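Vacuolar protein sorting-associated protein 54 (Mus musculus, PDB 3N1E) probably works within the GARP complex in retrograde transport from endosomes to the trans-Golgi network, this chain being the helical C-terminal domain of the protein. Local coordinates at residues A[34-39]-A[55-60]; A[43-48]-A[106-111]; A[49-54]-A[113-118]. All coordinates share one frame; numbering follows the deposited sequence.

Interaction 1: residues A[34-39]-A[55-60]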
loop_
_atom_site.group_PDB
_atom_site.type_symbol
_atom_site.label_atom_id
_atom_site.label_comp_id
_atom_site.label_asym_id
_atom_site.label_seq_id
_atom_site.Cartn_x
_atom_site.Cartn_y
_atom_site.Cartn_z
ATOM N N SER A 34 -7.841 2.009 -7.776
ATOM C CA SER A 34 -9.110 2.669 -8.042
ATOM C C SER A 34 -9.744 3.247 -6.773
ATOM O O SER A 34 -10.274 4.364 -6.789
ATOM C CB SER A 34 -10.055 1.723 -8.793
ATOM O OG SER A 34 -9.496 1.373 -10.043
ATOM N N LEU A 35 -9.647 2.521 -5.656
ATOM C CA LEU A 35 -10.081 3.039 -4.352
ATOM C C LEU A 35 -9.336 4.309 -3.952
ATOM O O LEU A 35 -9.962 5.305 -3.534
ATOM C CB LEU A 35 -9.892 1.953 -3.272
ATOM C CG LEU A 35 -10.283 2.420 -1.862
ATOM C CD1 LEU A 35 -11.821 2.549 -1.704
ATOM C CD2 LEU A 35 -9.667 1.481 -0.828
ATOM N N PHE A 36 -8.011 4.280 -4.073
ATOM C CA PHE A 36 -7.191 5.455 -3.754
ATOM C C PHE A 36 -7.537 6.650 -4.631
ATOM O O PHE A 36 -7.586 7.769 -4.140
ATOM C CB PHE A 36 -5.696 5.148 -3.848
ATOM C CG PHE A 36 -5.234 4.039 -2.932
ATOM C CD1 PHE A 36 -5.947 3.703 -1.781
ATOM C CD2 PHE A 36 -4.046 3.358 -3.216
ATOM C CE1 PHE A 36 -5.498 2.651 -0.903
ATOM C CE2 PHE A 36 -3.575 2.337 -2.366
ATOM C CZ PHE A 36 -4.295 1.992 -1.201
ATOM N N ASP A 37 -7.757 6.419 -5.930
ATOM C CA ASP A 37 -8.115 7.515 -6.824
ATOM C C ASP A 37 -9.448 8.101 -6.371
ATOM O O ASP A 37 -9.581 9.310 -6.257
ATOM C CB ASP A 37 -8.196 7.061 -8.292
ATOM C CG ASP A 37 -8.819 8.149 -9.206
ATOM O OD1 ASP A 37 -8.241 9.250 -9.285
ATOM O OD2 ASP A 37 -9.893 7.918 -9.810
ATOM N N LYS A 38 -10.420 7.242 -6.075
ATOM C CA LYS A 38 -11.753 7.709 -5.684
ATOM C C LYS A 38 -11.692 8.528 -4.411
ATOM O O LYS A 38 -12.233 9.638 -4.353
ATOM C CB LYS A 38 -12.690 6.519 -5.485
ATOM C CG LYS A 38 -14.089 6.928 -5.140
ATOM C CD LYS A 38 -14.930 5.708 -4.814
ATOM C CE LYS A 38 -15.861 5.990 -3.644
ATOM N NZ LYS A 38 -16.641 7.238 -3.839
ATOM N N LEU A 39 -10.990 7.996 -3.410
ATOM C CA LEU A 39 -10.940 8.647 -2.096
ATOM C C LEU A 39 -10.063 9.896 -2.076
ATOM O O LEU A 39 -10.494 10.943 -1.573
ATOM C CB LEU A 39 -10.527 7.650 -1.009
ATOM C CG LEU A 39 -11.507 6.501 -0.714
ATOM C CD1 LEU A 39 -10.882 5.487 0.239
ATOM C CD2 LEU A 39 -12.836 7.063 -0.159
ATOM N N ARG A 55 -8.856 7.141 7.351
ATOM C CA ARG A 55 -9.423 6.014 8.110
ATOM C C ARG A 55 -9.907 4.912 7.170
ATOM O O ARG A 55 -9.687 3.726 7.415
ATOM C CB ARG A 55 -10.579 6.457 9.029
ATOM C CG ARG A 55 -10.135 7.372 10.141
ATOM C CD ARG A 55 -11.224 7.528 11.234
ATOM N NE ARG A 55 -12.526 7.996 10.738
ATOM C CZ ARG A 55 -12.930 9.274 10.629
ATOM N NH1 ARG A 55 -12.125 10.312 10.877
ATOM N NH2 ARG A 55 -14.173 9.519 10.236
ATOM N N ASN A 56 -10.550 5.332 6.082
ATOM C CA ASN A 56 -11.086 4.376 5.126
ATOM C C ASN A 56 -9.989 3.653 4.375
ATOM O O ASN A 56 -10.032 2.426 4.272
ATOM C CB ASN A 56 -12.047 5.070 4.174
ATOM C CG ASN A 56 -13.370 5.317 4.808
ATOM O OD1 ASN A 56 -13.963 4.406 5.399
ATOM N ND2 ASN A 56 -13.854 6.549 4.710
ATOM N N ILE A 57 -8.987 4.392 3.890
ATOM C CA ILE A 57 -7.824 3.792 3.223
ATOM C C ILE A 57 -7.197 2.747 4.162
ATOM O O ILE A 57 -6.982 1.585 3.793
ATOM C CB ILE A 57 -6.777 4.870 2.852
ATOM C CG1 ILE A 57 -7.297 5.720 1.678
ATOM C CG2 ILE A 57 -5.409 4.221 2.493
ATOM C CD1 ILE A 57 -6.516 7.011 1.426
ATOM N N CYS A 58 -6.936 3.148 5.395
ATOM C CA CYS A 58 -6.254 2.229 6.313
ATOM C C CYS A 58 -7.105 1.021 6.683
ATOM O O CYS A 58 -6.561 -0.080 6.813
ATOM C CB CYS A 58 -5.755 2.960 7.562
ATOM S SG CYS A 58 -4.432 4.136 7.131
ATOM N N LYS A 59 -8.422 1.207 6.834
ATOM C CA LYS A 59 -9.293 0.072 7.102
ATOM C C LYS A 59 -9.223 -0.942 5.950
ATOM O O LYS A 59 -9.120 -2.146 6.200
ATOM C CB LYS A 59 -10.744 0.516 7.332
ATOM C CG LYS A 59 -11.646 -0.610 7.812
ATOM C CD LYS A 59 -12.964 -0.095 8.407
ATOM C CE LYS A 59 -13.447 -1.056 9.505
ATOM N NZ LYS A 59 -14.903 -1.416 9.474
ATOM N N GLN A 60 -9.258 -0.459 4.705
ATOM C CA GLN A 60 -9.212 -1.392 3.551
ATOM C C GLN A 60 -7.869 -2.076 3.387
ATOM O O GLN A 60 -7.821 -3.248 3.007
ATOM C CB GLN A 60 -9.705 -0.745 2.248
ATOM C CG GLN A 60 -11.106 -0.180 2.341
ATOM C CD GLN A 60 -12.125 -1.147 2.931
ATOM O OE1 GLN A 60 -12.203 -2.292 2.526
ATOM N NE2 GLN A 60 -12.860 -0.691 3.931
#
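Phe36 and Ile57 meet where helix 17-40 and helix 52-68 run antiparallel: the axes of segments 34-39 and 55-60 approach to 10.8 Å at 169°, and the CA atoms of this pair are 7.2 Å apart. The contact is carried by carbon atoms, and it buries 250 Å² summed over both sides. The CB of Phe36 does not point straight at the partner helix, and chi1 of -59° sets CG anti to the carbonyl carbon; the end of the ring nevertheless comes nearer than the direction of CB suggests. There Phe36 CE1 lies 3.7 Å from Ile57 CG2, the two side chains crossing at about a right angle. Ile57 divides its branches between two neighbours, for its CG1 packs 3.9 Å from Leu39 CD1, and these side chains slide past each other in opposite directions. The pair belongs to an all-helical bundle: the Phe36 ring, buried, also touches Ile84, Ser87 and His91 of helix 74-98, and Met61 further along helix 52-68. Leu35 and Leu39, a turn apart and linked by the backbone bond from Leu39 N to Leu35 O, take the more exposed flank. Leu39 CD1 reaches Asn56 CB at 4.1 Å, and the same side chain touches Cys53 a turn earlier. In Leu35, chi1 of 178° puts CG anti to the backbone N and beside the carbonyl carbon. Leu35 CD2 lies against the methylenes of Gln60, 3.8 Å from CB and 3.9 Å from CG. The Gln60 chain bends at chi2, and its amide leads away from helix 17-40.

Interaction 2: residues A[43-48]-A[106-111]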
loop_
_atom_site.group_PDB
_atom_site.type_symbol
_atom_site.label_atom_id
_atom_site.label_comp_id
_atom_site.label_asym_id
_atom_site.label_seq_id
_atom_site.Cartn_x
_atom_site.Cartn_y
_atom_site.Cartn_z
ATOM N N TYR A 43 -10.045 14.303 -1.141
ATOM C CA TYR A 43 -9.428 14.541 0.166
ATOM C C TYR A 43 -9.271 16.024 0.428
ATOM O O TYR A 43 -8.780 16.755 -0.425
ATOM C CB TYR A 43 -8.061 13.857 0.167
ATOM C CG TYR A 43 -7.174 14.077 1.369
ATOM C CD1 TYR A 43 -7.622 13.819 2.664
ATOM C CD2 TYR A 43 -5.864 14.508 1.198
ATOM C CE1 TYR A 43 -6.767 14.000 3.765
ATOM C CE2 TYR A 43 -5.007 14.695 2.294
ATOM C CZ TYR A 43 -5.474 14.437 3.573
ATOM O OH TYR A 43 -4.613 14.610 4.640
ATOM N N GLU A 44 -9.699 16.472 1.604
ATOM C CA GLU A 44 -9.433 17.850 2.005
ATOM C C GLU A 44 -8.605 17.826 3.288
ATOM O O GLU A 44 -8.817 16.981 4.160
ATOM C CB GLU A 44 -10.721 18.664 2.167
ATOM C CG GLU A 44 -11.475 18.878 0.839
ATOM C CD GLU A 44 -10.687 19.651 -0.222
ATOM O OE1 GLU A 44 -10.241 20.804 0.035
ATOM O OE2 GLU A 44 -10.538 19.106 -1.339
ATOM N N VAL A 45 -7.649 18.744 3.372
ATOM C CA VAL A 45 -6.741 18.751 4.505
ATOM C C VAL A 45 -7.372 19.545 5.657
ATOM O O VAL A 45 -7.501 20.768 5.565
ATOM C CB VAL A 45 -5.374 19.304 4.082
ATOM C CG1 VAL A 45 -4.371 19.299 5.288
ATOM C CG2 VAL A 45 -4.818 18.451 2.942
ATOM N N LYS A 46 -7.768 18.834 6.711
ATOM C CA LYS A 46 -8.317 19.461 7.926
ATOM C C LYS A 46 -8.258 18.486 9.097
ATOM O O LYS A 46 -8.154 17.261 8.910
ATOM C CB LYS A 46 -9.751 19.919 7.677
ATOM C CG LYS A 46 -10.677 18.764 7.358
ATOM C CD LYS A 46 -12.101 19.245 7.128
ATOM C CE LYS A 46 -13.093 18.099 7.280
ATOM N NZ LYS A 46 -13.340 17.362 6.009
ATOM N N ALA A 47 -8.346 19.038 10.305
ATOM C CA ALA A 47 -8.505 18.239 11.503
ATOM C C ALA A 47 -9.961 17.787 11.616
ATOM O O ALA A 47 -10.851 18.467 11.107
ATOM C CB ALA A 47 -8.085 19.063 12.716
ATOM N N PRO A 48 -10.216 16.674 12.320
ATOM C CA PRO A 48 -9.235 15.888 13.079
ATOM C C PRO A 48 -8.513 14.830 12.246
ATOM O O PRO A 48 -8.938 14.527 11.137
ATOM C CB PRO A 48 -10.101 15.207 14.137
ATOM C CG PRO A 48 -11.387 14.941 13.392
ATOM C CD PRO A 48 -11.587 16.142 12.492
ATOM N N GLY A 106 4.198 24.646 7.705
ATOM C CA GLY A 106 2.981 25.332 8.131
ATOM C C GLY A 106 1.886 24.367 8.566
ATOM O O GLY A 106 2.023 23.161 8.382
ATOM N N PRO A 107 0.794 24.891 9.133
ATOM C CA PRO A 107 -0.292 24.072 9.676
ATOM C C PRO A 107 -0.866 23.073 8.647
ATOM O O PRO A 107 -1.123 21.927 8.998
ATOM C CB PRO A 107 -1.358 25.091 10.111
ATOM C CG PRO A 107 -0.666 26.403 10.186
ATOM C CD PRO A 107 0.624 26.333 9.408
ATOM N N GLN A 108 -1.044 23.475 7.390
ATOM C CA GLN A 108 -1.533 22.555 6.366
ATOM C C GLN A 108 -0.578 21.395 6.116
ATOM O O GLN A 108 -0.979 20.228 6.124
ATOM C CB GLN A 108 -1.788 23.299 5.049
ATOM C CG GLN A 108 -2.886 22.668 4.264
ATOM C CD GLN A 108 -3.094 23.339 2.920
ATOM O OE1 GLN A 108 -2.171 23.928 2.358
ATOM N NE2 GLN A 108 -4.313 23.236 2.387
ATOM N N ASN A 109 0.689 21.718 5.883
ATOM C CA ASN A 109 1.726 20.685 5.768
ATOM C C ASN A 109 1.691 19.748 7.020
ATOM O O ASN A 109 1.709 18.523 6.891
ATOM C CB ASN A 109 3.081 21.400 5.627
ATOM C CG ASN A 109 4.279 20.459 5.594
ATOM O OD1 ASN A 109 5.349 20.836 6.034
ATOM N ND2 ASN A 109 4.122 19.261 5.033
ATOM N N GLY A 110 1.534 20.351 8.201
ATOM C CA GLY A 110 1.540 19.604 9.475
ATOM C C GLY A 110 0.403 18.600 9.528
ATOM O O GLY A 110 0.562 17.465 9.980
ATOM N N LEU A 111 -0.751 18.990 8.997
ATOM C CA LEU A 111 -1.903 18.084 9.046
ATOM C C LEU A 111 -1.702 16.900 8.131
ATOM O O LEU A 111 -2.049 15.776 8.473
ATOM C CB LEU A 111 -3.179 18.826 8.645
ATOM C CG LEU A 111 -3.774 19.748 9.709
ATOM C CD1 LEU A 111 -4.803 20.708 9.071
ATOM C CD2 LEU A 111 -4.446 18.965 10.863
#
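The backbone N of Leu111, whose side chain packs on Val45, is shared by two carbonyls of its own helix, Pro107 O at 3.0 Å and, weakly, Gln108 O at 3.1 Å. This is the first turn of helix 107-124, begun by Gly106 at the N-cap position, and the extended loop that joins helix 17-40 to helix 52-68 lies across it near the protein surface. Gln108 and Leu111, three residues apart on one side of that turn, both touch Val45. Val45 directs CB at the helix and sets CG1 anti to its backbone N (chi1 -179°), which brings that methyl 3.6 Å from Leu111 CB. The same CG1 also lies 3.6 Å from Gln108 O, so the carbonyl that takes the weaker bond from Leu111 N has a methyl beside it. The Gln108 side chain contributes its aliphatic part, CG standing 3.8 Å from Val45 CG1. The Gln108 side chain, extended beyond CG and modelled in two conformers, has its nearest atom about 3 Å from a bound magnesium ion. Tyr43, early in the loop, turns to the interior, touching Leu92 of helix 74-98 with its side chain, while its O is hydrogen-bonded to Gln95 NE2. Further along, the loop is met by the fork of Leu111. One prong, Leu111 CD1, sits 3.9 Å from Lys46 CA, with the Lys46 side chain starting away from the helix. The other, Leu111 CD2, touches Ala47, 4.1 Å from its CB, just before the cis peptide bond that precedes Pro48.

Interaction 3: residues A[49-54]-A[113-118]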
loop_
_atom_site.group_PDB
_atom_site.type_symbol
_atom_site.label_atom_id
_atom_site.label_comp_id
_atom_site.label_asym_id
_atom_site.label_seq_id
_atom_site.Cartn_x
_atom_site.Cartn_y
_atom_site.Cartn_z
ATOM N N VAL A 49 -7.415 14.312 12.801
ATOM C CA VAL A 49 -6.593 13.274 12.173
ATOM C C VAL A 49 -6.679 12.056 13.101
ATOM O O VAL A 49 -6.532 12.202 14.320
ATOM C CB VAL A 49 -5.126 13.724 12.021
ATOM C CG1 VAL A 49 -4.174 12.539 11.709
ATOM C CG2 VAL A 49 -5.004 14.781 10.924
ATOM N N PRO A 50 -6.890 10.854 12.524
ATOM C CA PRO A 50 -6.957 10.621 11.072
ATOM C C PRO A 50 -8.240 11.130 10.405
ATOM O O PRO A 50 -9.308 11.020 10.997
ATOM C CB PRO A 50 -6.886 9.103 10.948
ATOM C CG PRO A 50 -7.464 8.595 12.287
ATOM C CD PRO A 50 -7.011 9.601 13.310
ATOM N N SER A 51 -8.103 11.697 9.211
ATOM C CA SER A 51 -9.245 12.166 8.427
ATOM C C SER A 51 -10.128 10.968 8.017
ATOM O O SER A 51 -9.665 9.818 7.984
ATOM C CB SER A 51 -8.731 12.870 7.167
ATOM O OG SER A 51 -7.973 11.942 6.389
ATOM N N PRO A 52 -11.394 11.230 7.670
ATOM C CA PRO A 52 -12.215 10.110 7.175
ATOM C C PRO A 52 -11.571 9.368 5.989
ATOM O O PRO A 52 -11.640 8.112 5.941
ATOM C CB PRO A 52 -13.522 10.805 6.753
ATOM C CG PRO A 52 -13.596 12.003 7.660
ATOM C CD PRO A 52 -12.177 12.477 7.831
ATOM N N CYS A 53 -10.954 10.107 5.058
ATOM C CA CYS A 53 -10.309 9.522 3.895
ATOM C C CYS A 53 -9.259 8.504 4.353
ATOM O O CYS A 53 -9.258 7.349 3.907
ATOM C CB CYS A 53 -9.629 10.620 3.048
ATOM S SG CYS A 53 -8.731 10.013 1.674
ATOM N N PHE A 54 -8.377 8.941 5.249
ATOM C CA PHE A 54 -7.288 8.062 5.702
ATOM C C PHE A 54 -7.785 6.914 6.567
ATOM O O PHE A 54 -7.214 5.803 6.516
ATOM C CB PHE A 54 -6.193 8.851 6.420
ATOM C CG PHE A 54 -5.238 9.558 5.495
ATOM C CD1 PHE A 54 -5.691 10.417 4.494
ATOM C CD2 PHE A 54 -3.876 9.373 5.628
ATOM C CE1 PHE A 54 -4.776 11.063 3.628
ATOM C CE2 PHE A 54 -2.961 10.036 4.777
ATOM C CZ PHE A 54 -3.429 10.880 3.797
ATOM N N THR A 113 1.260 15.694 7.257
ATOM C CA THR A 113 2.304 14.900 7.952
ATOM C C THR A 113 1.669 13.987 9.010
ATOM O O THR A 113 2.041 12.816 9.148
ATOM C CB THR A 113 3.360 15.804 8.539
ATOM O OG1 THR A 113 3.996 16.479 7.433
ATOM C CG2 THR A 113 4.433 14.987 9.328
ATOM N N ALA A 114 0.690 14.538 9.725
ATOM C CA ALA A 114 -0.023 13.792 10.773
ATOM C C ALA A 114 -0.868 12.633 10.183
ATOM O O ALA A 114 -0.865 11.497 10.690
ATOM C CB ALA A 114 -0.928 14.763 11.562
ATOM N N ASP A 115 -1.610 12.941 9.127
ATOM C CA ASP A 115 -2.457 11.918 8.473
ATOM C C ASP A 115 -1.545 10.812 7.915
ATOM O O ASP A 115 -1.832 9.625 8.051
ATOM C CB ASP A 115 -3.307 12.593 7.384
ATOM C CG ASP A 115 -4.821 12.386 7.561
ATOM O OD1 ASP A 115 -5.272 11.678 8.490
ATOM O OD2 ASP A 115 -5.562 12.965 6.718
ATOM N N VAL A 116 -0.425 11.203 7.325
ATOM C CA VAL A 116 0.529 10.228 6.793
ATOM C C VAL A 116 1.144 9.402 7.917
ATOM O O VAL A 116 1.346 8.205 7.748
ATOM C CB VAL A 116 1.605 10.929 5.949
ATOM C CG1 VAL A 116 2.780 9.994 5.654
ATOM C CG2 VAL A 116 0.942 11.445 4.671
ATOM N N ALA A 117 1.402 10.015 9.064
ATOM C CA ALA A 117 1.880 9.228 10.225
ATOM C C ALA A 117 0.879 8.154 10.659
ATOM O O ALA A 117 1.279 7.061 11.067
ATOM C CB ALA A 117 2.221 10.125 11.394
ATOM N N PHE A 118 -0.421 8.461 10.601
ATOM C CA PHE A 118 -1.444 7.428 10.857
ATOM C C PHE A 118 -1.350 6.272 9.824
ATOM O O PHE A 118 -1.330 5.097 10.179
ATOM C CB PHE A 118 -2.837 8.056 10.890
ATOM C CG PHE A 118 -3.939 7.055 11.064
ATOM C CD1 PHE A 118 -4.206 6.542 12.325
ATOM C CD2 PHE A 118 -4.687 6.621 9.975
ATOM C CE1 PHE A 118 -5.230 5.591 12.515
ATOM C CE2 PHE A 118 -5.739 5.673 10.150
ATOM C CZ PHE A 118 -6.003 5.178 11.415
#
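Ala114 opens the contact by offering CB to Val49 CG1 at 3.9 Å. Asp115 follows and accepts both hydrogen bonds between the segments. Its OD1 accepts from Ser51 N at 2.9 Å, a nearly straight bond (164°) on the syn lone pair, while OD2 accepts from Ser51 OG at 2.6 Å, also on the syn side, somewhat out of the carboxylate plane. A third group, Tyr43 OH, is hydrogen-bonded to OD2. The carboxylate also stacks on the Phe54 ring, their planes 6° apart, with OD2 over one face and Asp115 CB 3.8 Å from the ring centroid in a CH-pi contact. Several grips thus fix the rotation of a buried acid, whose chi1 of -123° is not staggered. Val116 turns its CB away, yet its CG2 still comes within 4.2 Å of Phe54 CE2. Phe118 ends the series by presenting one ring face to Pro50, whose CB lies 3.6 Å from the centroid in a CH-pi contact; Phe54 O lies at the ring edge. Ser51 OG, bonded to Asp115, also accepts from Phe54 N at 3.2 Å, the serine N-cap that begins helix 52-68, here tied to helix 107-124 by an aspartate.

Interaction 1 joins helices 17-40 and 52-68 through aliphatic and aromatic carbon, nearest the centre of the chain. Interaction 2 is a surface contact about 21 Å from that centre, an apolar contact, nearly as extensive as interaction 1, between a loop and the start of helix 107-124. Interaction 3 lies between them in depth, covers the largest area, and alone has hydrogen bonds between its segments. Interactions 1 and 3 share helix 52-68, whose Cys58 packs on Phe118 and whose Arg55 NH1 probably bonds Pro50 O. Interactions 2 and 3 share helix 107-124, and Tyr43, whose ring meets that of Phe54, connects the loop to the polar site through its OH, bonded to the carboxylate of Asp115.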